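PDB 6T3T: 4-hydroxy-tetrahydrodipicolinate synthase from Methylacidiphilum fumariolicum SolV, which probably catalyses the condensation of pyruvate with aspartate beta-semialdehyde to give 4-hydroxy-tetrahydrodipicolinate, a step of lysine biosynthesis. Local coordinates for residues K2-T6 against A200-V204; L101-P105 against H118-I122; L240-I246 against K281-T285. One frame throughout, in Å; residues are numbered along the deposited sequence.

Interaction 1. Residues K2-T6 against A200-V204; sequences KIQGT and AVGVV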
# COMPACT_ATOMS: atom_id res chain seq x y z
N LYS A 2 23.22 5.40 28.13
CA LYS A 2 22.42 5.25 26.93
C LYS A 2 22.20 3.75 26.62
O LYS A 2 23.01 2.90 27.00
CB LYS A 2 23.11 5.97 25.75
CG LYS A 2 22.47 5.72 24.40
CD LYS A 2 23.27 6.24 23.21
CE LYS A 2 22.47 7.23 22.41
NZ LYS A 2 23.23 7.70 21.20
N ILE A 3 21.18 3.44 25.84
CA ILE A 3 20.83 2.06 25.51
C ILE A 3 21.44 1.73 24.16
O ILE A 3 21.14 2.38 23.16
CB ILE A 3 19.32 1.86 25.50
CG1 ILE A 3 18.73 2.32 26.82
CG2 ILE A 3 19.00 0.39 25.26
CD1 ILE A 3 19.18 1.47 27.98
N GLN A 4 22.33 0.73 24.14
CA GLN A 4 23.08 0.38 22.94
C GLN A 4 23.34 -1.11 22.93
O GLN A 4 23.23 -1.79 23.95
CB GLN A 4 24.42 1.11 22.86
CG GLN A 4 24.32 2.56 22.52
CD GLN A 4 25.67 3.19 22.25
OE1 GLN A 4 26.72 2.58 22.51
NE2 GLN A 4 25.66 4.42 21.74
N GLY A 5 23.61 -1.63 21.74
CA GLY A 5 23.96 -3.03 21.64
C GLY A 5 22.80 -3.92 21.25
O GLY A 5 21.87 -3.49 20.57
N THR A 6 22.83 -5.17 21.71
CA THR A 6 21.90 -6.20 21.26
C THR A 6 21.08 -6.71 22.44
O THR A 6 21.64 -7.20 23.43
CB THR A 6 22.65 -7.36 20.61
OG1 THR A 6 23.47 -6.85 19.57
CG2 THR A 6 21.63 -8.38 20.05
N ALA A 200 21.13 4.45 14.12
CA ALA A 200 20.70 3.53 15.15
C ALA A 200 21.92 3.01 15.90
O ALA A 200 23.05 3.02 15.39
CB ALA A 200 19.90 2.38 14.53
N VAL A 201 21.69 2.53 17.13
CA VAL A 201 22.77 2.15 18.02
C VAL A 201 22.58 0.74 18.56
O VAL A 201 23.25 0.34 19.52
CB VAL A 201 22.94 3.17 19.17
CG1 VAL A 201 23.45 4.55 18.61
CG2 VAL A 201 21.63 3.35 19.99
N GLY A 202 21.66 -0.02 17.98
CA GLY A 202 21.50 -1.40 18.41
C GLY A 202 20.22 -2.00 17.86
O GLY A 202 19.59 -1.45 16.95
N VAL A 203 19.86 -3.14 18.43
CA VAL A 203 18.77 -3.94 17.90
C VAL A 203 18.06 -4.64 19.05
O VAL A 203 18.68 -5.10 20.00
CB VAL A 203 19.30 -4.95 16.85
CG1 VAL A 203 20.28 -5.97 17.50
CG2 VAL A 203 18.16 -5.62 16.14
N VAL A 204 16.74 -4.69 18.97
CA VAL A 204 15.95 -5.66 19.70
C VAL A 204 15.69 -6.80 18.72
O VAL A 204 14.88 -6.66 17.79
CB VAL A 204 14.65 -5.06 20.24
CG1 VAL A 204 13.88 -6.12 21.04
CG2 VAL A 204 14.94 -3.82 21.10

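Interaction 2. Residues L101-P105 against H118-I122; sequences LLVSP and HFSAI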
# COMPACT_ATOMS: atom_id res chain seq x y z
N LEU A 101 9.38 -1.91 27.53
CA LEU A 101 9.14 -1.68 26.11
C LEU A 101 7.64 -1.55 25.90
O LEU A 101 6.89 -2.48 26.22
CB LEU A 101 9.68 -2.84 25.28
CG LEU A 101 9.58 -2.73 23.76
CD1 LEU A 101 10.66 -1.77 23.28
CD2 LEU A 101 9.72 -4.10 23.08
N LEU A 102 7.21 -0.43 25.32
CA LEU A 102 5.78 -0.12 25.17
C LEU A 102 5.42 -0.10 23.68
O LEU A 102 5.72 0.86 22.97
CB LEU A 102 5.44 1.22 25.84
CG LEU A 102 5.65 1.33 27.37
CD1 LEU A 102 5.48 2.79 27.86
CD2 LEU A 102 4.72 0.40 28.14
N VAL A 103 4.78 -1.17 23.21
CA VAL A 103 4.26 -1.16 21.84
C VAL A 103 3.19 -0.09 21.74
O VAL A 103 2.45 0.18 22.70
CB VAL A 103 3.69 -2.55 21.48
CG1 VAL A 103 2.36 -2.79 22.24
CG2 VAL A 103 3.46 -2.67 19.95
N SER A 104 3.09 0.53 20.56
CA SER A 104 2.00 1.46 20.38
C SER A 104 0.68 0.67 20.39
O SER A 104 0.66 -0.52 20.05
CB SER A 104 2.14 2.25 19.07
OG SER A 104 2.12 1.38 17.98
N PRO A 105 -0.40 1.28 20.86
CA PRO A 105 -1.71 0.62 20.83
C PRO A 105 -2.00 -0.00 19.47
O PRO A 105 -1.75 0.60 18.42
CB PRO A 105 -2.69 1.75 21.15
CG PRO A 105 -1.93 2.63 22.08
CD PRO A 105 -0.47 2.56 21.59
N HIS A 118 -1.38 8.65 25.46
CA HIS A 118 -1.18 7.29 25.95
C HIS A 118 0.22 7.12 26.53
O HIS A 118 0.39 6.70 27.68
CB HIS A 118 -1.41 6.30 24.80
CG HIS A 118 -1.03 4.89 25.10
ND1 HIS A 118 -1.90 4.01 25.72
CD2 HIS A 118 0.09 4.18 24.82
CE1 HIS A 118 -1.32 2.82 25.81
NE2 HIS A 118 -0.12 2.90 25.27
N PHE A 119 1.23 7.44 25.74
CA PHE A 119 2.60 7.24 26.21
C PHE A 119 2.95 8.22 27.32
O PHE A 119 3.59 7.83 28.31
CB PHE A 119 3.58 7.34 25.03
CG PHE A 119 3.54 6.13 24.08
CD1 PHE A 119 3.91 4.87 24.52
CD2 PHE A 119 3.16 6.28 22.75
CE1 PHE A 119 3.88 3.76 23.67
CE2 PHE A 119 3.13 5.16 21.88
CZ PHE A 119 3.47 3.91 22.36
N SER A 120 2.46 9.47 27.25
CA SER A 120 2.75 10.42 28.33
C SER A 120 2.17 9.95 29.66
O SER A 120 2.83 10.06 30.70
CB SER A 120 2.22 11.81 28.02
OG SER A 120 2.85 12.35 26.88
N ALA A 121 0.95 9.42 29.65
CA ALA A 121 0.33 8.95 30.88
C ALA A 121 1.12 7.80 31.49
O ALA A 121 1.28 7.75 32.71
CB ALA A 121 -1.11 8.54 30.62
N ILE A 122 1.61 6.87 30.65
CA ILE A 122 2.41 5.74 31.15
C ILE A 122 3.75 6.23 31.67
O ILE A 122 4.19 5.84 32.76
CB ILE A 122 2.61 4.67 30.06
CG1 ILE A 122 1.27 4.15 29.52
CG2 ILE A 122 3.48 3.50 30.63
CD1 ILE A 122 1.37 3.46 28.13
O HOH W 1 0.95 0.31 24.78

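Interaction 3. Residues L240-I246 against K281-T285; sequences LFRDLMI and KLKTT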
# COMPACT_ATOMS: atom_id res chain seq x y z
N LEU A 240 18.88 -16.26 6.91
CA LEU A 240 18.22 -16.58 8.17
C LEU A 240 17.29 -15.44 8.60
O LEU A 240 16.14 -15.68 8.98
CB LEU A 240 19.24 -16.91 9.26
CG LEU A 240 18.53 -17.26 10.60
CD1 LEU A 240 17.89 -18.63 10.56
CD2 LEU A 240 19.48 -17.14 11.78
N PHE A 241 17.78 -14.18 8.55
CA PHE A 241 16.94 -13.04 8.91
C PHE A 241 15.62 -13.06 8.14
O PHE A 241 14.56 -12.74 8.70
CB PHE A 241 17.64 -11.72 8.63
CG PHE A 241 18.78 -11.42 9.54
CD1 PHE A 241 18.96 -12.13 10.74
CD2 PHE A 241 19.69 -10.43 9.21
CE1 PHE A 241 20.04 -11.85 11.59
CE2 PHE A 241 20.78 -10.14 10.05
CZ PHE A 241 20.95 -10.85 11.25
N ARG A 242 15.70 -13.37 6.84
CA ARG A 242 14.53 -13.47 5.97
C ARG A 242 13.60 -14.61 6.40
O ARG A 242 12.39 -14.41 6.55
CB ARG A 242 15.04 -13.67 4.54
CG ARG A 242 14.14 -13.44 3.36
CD ARG A 242 14.84 -14.13 2.14
NE ARG A 242 15.14 -15.55 2.44
CZ ARG A 242 16.19 -16.24 1.97
NH1 ARG A 242 16.35 -17.51 2.34
NH2 ARG A 242 17.08 -15.69 1.15
N ASP A 243 14.14 -15.81 6.59
CA ASP A 243 13.29 -16.95 6.88
C ASP A 243 12.77 -16.96 8.32
O ASP A 243 11.80 -17.69 8.59
CB ASP A 243 14.04 -18.24 6.55
CG ASP A 243 14.09 -18.47 5.08
OD1 ASP A 243 13.30 -17.80 4.38
OD2 ASP A 243 14.90 -19.29 4.60
N LEU A 244 13.33 -16.17 9.22
CA LEU A 244 12.69 -16.03 10.53
C LEU A 244 11.40 -15.23 10.46
O LEU A 244 10.71 -15.11 11.49
CB LEU A 244 13.64 -15.37 11.52
CG LEU A 244 14.76 -16.31 11.97
CD1 LEU A 244 15.68 -15.57 12.92
CD2 LEU A 244 14.18 -17.57 12.62
N MET A 245 11.07 -14.67 9.28
CA MET A 245 9.78 -14.04 9.01
C MET A 245 9.00 -14.75 7.90
O MET A 245 8.07 -14.16 7.35
CB MET A 245 9.96 -12.57 8.61
CG MET A 245 10.21 -11.65 9.77
SD MET A 245 10.40 -9.89 9.30
CE MET A 245 11.88 -9.99 8.34
N ILE A 246 9.32 -16.01 7.60
CA ILE A 246 8.66 -16.71 6.50
C ILE A 246 7.16 -16.84 6.76
O ILE A 246 6.35 -16.82 5.83
CB ILE A 246 9.33 -18.08 6.26
CG1 ILE A 246 8.90 -18.70 4.93
CG2 ILE A 246 9.08 -19.04 7.42
CD1 ILE A 246 9.85 -19.80 4.45
N LYS A 281 12.10 -24.97 4.06
CA LYS A 281 12.95 -23.82 3.76
C LYS A 281 13.69 -23.35 5.01
O LYS A 281 14.90 -23.12 4.97
CB LYS A 281 12.10 -22.70 3.17
CG LYS A 281 12.83 -21.40 2.91
CD LYS A 281 13.83 -21.58 1.78
CE LYS A 281 14.71 -20.34 1.62
NZ LYS A 281 15.93 -20.65 0.79
N LEU A 282 12.97 -23.22 6.13
CA LEU A 282 13.59 -22.80 7.38
C LEU A 282 14.68 -23.80 7.79
O LEU A 282 15.79 -23.41 8.17
CB LEU A 282 12.54 -22.66 8.49
CG LEU A 282 13.18 -22.30 9.84
CD1 LEU A 282 13.90 -20.93 9.74
CD2 LEU A 282 12.16 -22.34 11.00
N LYS A 283 14.35 -25.09 7.75
CA LYS A 283 15.31 -26.12 8.12
C LYS A 283 16.57 -26.04 7.26
O LYS A 283 17.69 -26.07 7.78
CB LYS A 283 14.64 -27.49 7.97
CG LYS A 283 15.48 -28.68 8.33
CD LYS A 283 14.61 -29.94 8.28
CE LYS A 283 15.34 -31.16 8.79
NZ LYS A 283 14.36 -32.26 9.12
N THR A 284 16.40 -25.94 5.94
CA THR A 284 17.58 -25.87 5.10
C THR A 284 18.36 -24.58 5.34
O THR A 284 19.60 -24.61 5.41
CB THR A 284 17.20 -26.05 3.62
OG1 THR A 284 16.34 -24.99 3.22
CG2 THR A 284 16.48 -27.36 3.39
N THR A 285 17.67 -23.43 5.48
CA THR A 285 18.37 -22.18 5.78
C THR A 285 19.13 -22.28 7.11
O THR A 285 20.27 -21.80 7.22
CB THR A 285 17.40 -20.99 5.85
OG1 THR A 285 16.85 -20.71 4.57
CG2 THR A 285 18.11 -19.72 6.39

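Interaction 1. Residues K2-T6 against A200-V204
A short parallel β-ladder joins the first and last strands of the barrel: Gly-5 and Thr-6 open strand 5-9, and they pair with Gly-202 and Val-203 of strand 202-205. Two backbone hydrogen bonds set the register. Gly-5 N donates to Val-201 O (3.0 Å, 167°), and Gly-5 O accepts from Val-203 N (3.0 Å, 155°), so Gly-5 reaches the residues before and after its partner Gly-202, as parallel pairing requires. The CA atoms of Gly-5 and Gly-202 are 4.4 Å apart, those of Thr-6 and Val-203 5.1 Å. The glycines permit this closeness: Gly-202 CA lies 3.0 Å from Gly-5 O in a CA-H...O contact, and an ideal CB on Gly-202 would fall 2.1 Å from that same oxygen. At both glycines the backbone angles would also press a CB against the preceding carbonyl. On the face of the sheet that carries Thr-6 and Val-203, Thr-6 CG2 meets Val-203 CG1 at 3.8 Å, both beneath helix 212-223, where Val-219 touches each side chain. Val-201 packs against the N-terminal chain, with CG2 3.4 Å from Ile-3 O and CB 3.7 Å from Gln-4 CG. Lys-2 stretches past Val-201, and its NZ is hydrogen-bonded to Gly-180 O. Val-204, just beyond the contact, is predicted to bind pyruvate. Pairing of strand one with strand eight, which turns an open parallel sheet into a closed cylinder, is the hallmark of the TIM-barrel fold.

Interaction 2. Residues L101-P105 against H118-I122
The ring of Phe-119 is the main bump here, reaching from helix 112-125 into a hollow along the end of strand 99-103. Phe-119 CE1 rests 3.5 Å from Leu-102 O and 3.7 Å from Leu-102 CB, while Phe-119 CZ at the tip lies 3.5 Å from Ser-104 CA, which meets the ring at its edge. Leu-102 answers with a bump of its own, sending CD1 to within 3.5 Å of Ile-122 CG2, one helical turn beyond His-118; Thr-89 of helix 82-95 touches both side chains. The axes of 101-103 and 118-122 run nearly antiparallel (153°), with a closest approach of 10.8 Å, as expected where the helix of a β-α-β unit of the TIM barrel returns over the outside of the sheet before strand 130-134. Past the strand end, Pro-105 points its CG at the face of the His-118 imidazole in a CH-pi contact, 3.6 Å from the ring centroid and only 6° off the normal. A water bridges strand and helix: it donates to Val-103 O (2.6 Å) and is hydrogen-bonded to His-118 NE2 (2.8 Å), while His-118 ND1 is held by Thr-82 OG1. Pro-270 of the second subunit packs on both Pro-105 and His-118.

Interaction 3. Residues L240-I246 against K281-T285
Asp-243 of helix 227-243 directs its carboxylate at helix 276-295, and its OD2 carries the polar load. Thr-285 OG1 donates to Asp-243 OD2 over a very short 2.4 Å, the sole hydrogen bond between the segments, and Arg-242 NH1 adds a salt bridge to the same OD2 at 3.2 Å. Lys-281 remains a looser neighbour: its NZ is 4.2 Å from Asp-243 OD2, beyond salt-bridge range, and 3.5 Å from the like-charged Arg-242 NH1. These helices, with helix 251-259, belong to the helical C-terminal region that DapA-family enzymes carry beyond their TIM barrel. Along the backbone Leu-244 N bonds Leu-240 O (2.9 Å), and a type I turn from Asp-243 to Ile-246 is closed by Ile-246 N to Asp-243 O (3.2 Å). Leu-282 CD1 approaches Asp-243 CB at 4.2 Å and Leu-244 CD2 at 4.4 Å, and Ile-246 CD1 packs on Lys-281 CG at 3.7 Å.

Interactions 1 and 2 involve the same barrel sheet, with centres about 20 Å apart: the first joins its first and last strands, the second lays a helix over its fourth. Each lies near a predicted catalytic residue. The side chain of Val-203 is about 7 Å from that of Lys-162, the predicted Schiff-base lysine, and that of Val-103 about 4 Å from that of Tyr-133, the predicted proton donor/acceptor. Interaction 3 follows both in sequence and lies across the chain's centre from interaction 2, about 32 Å away between centres and 24 Å from interaction 1. Even so, the Leu-244 side chain is about 9 Å from that of Thr-45, a predicted pyruvate-binding residue.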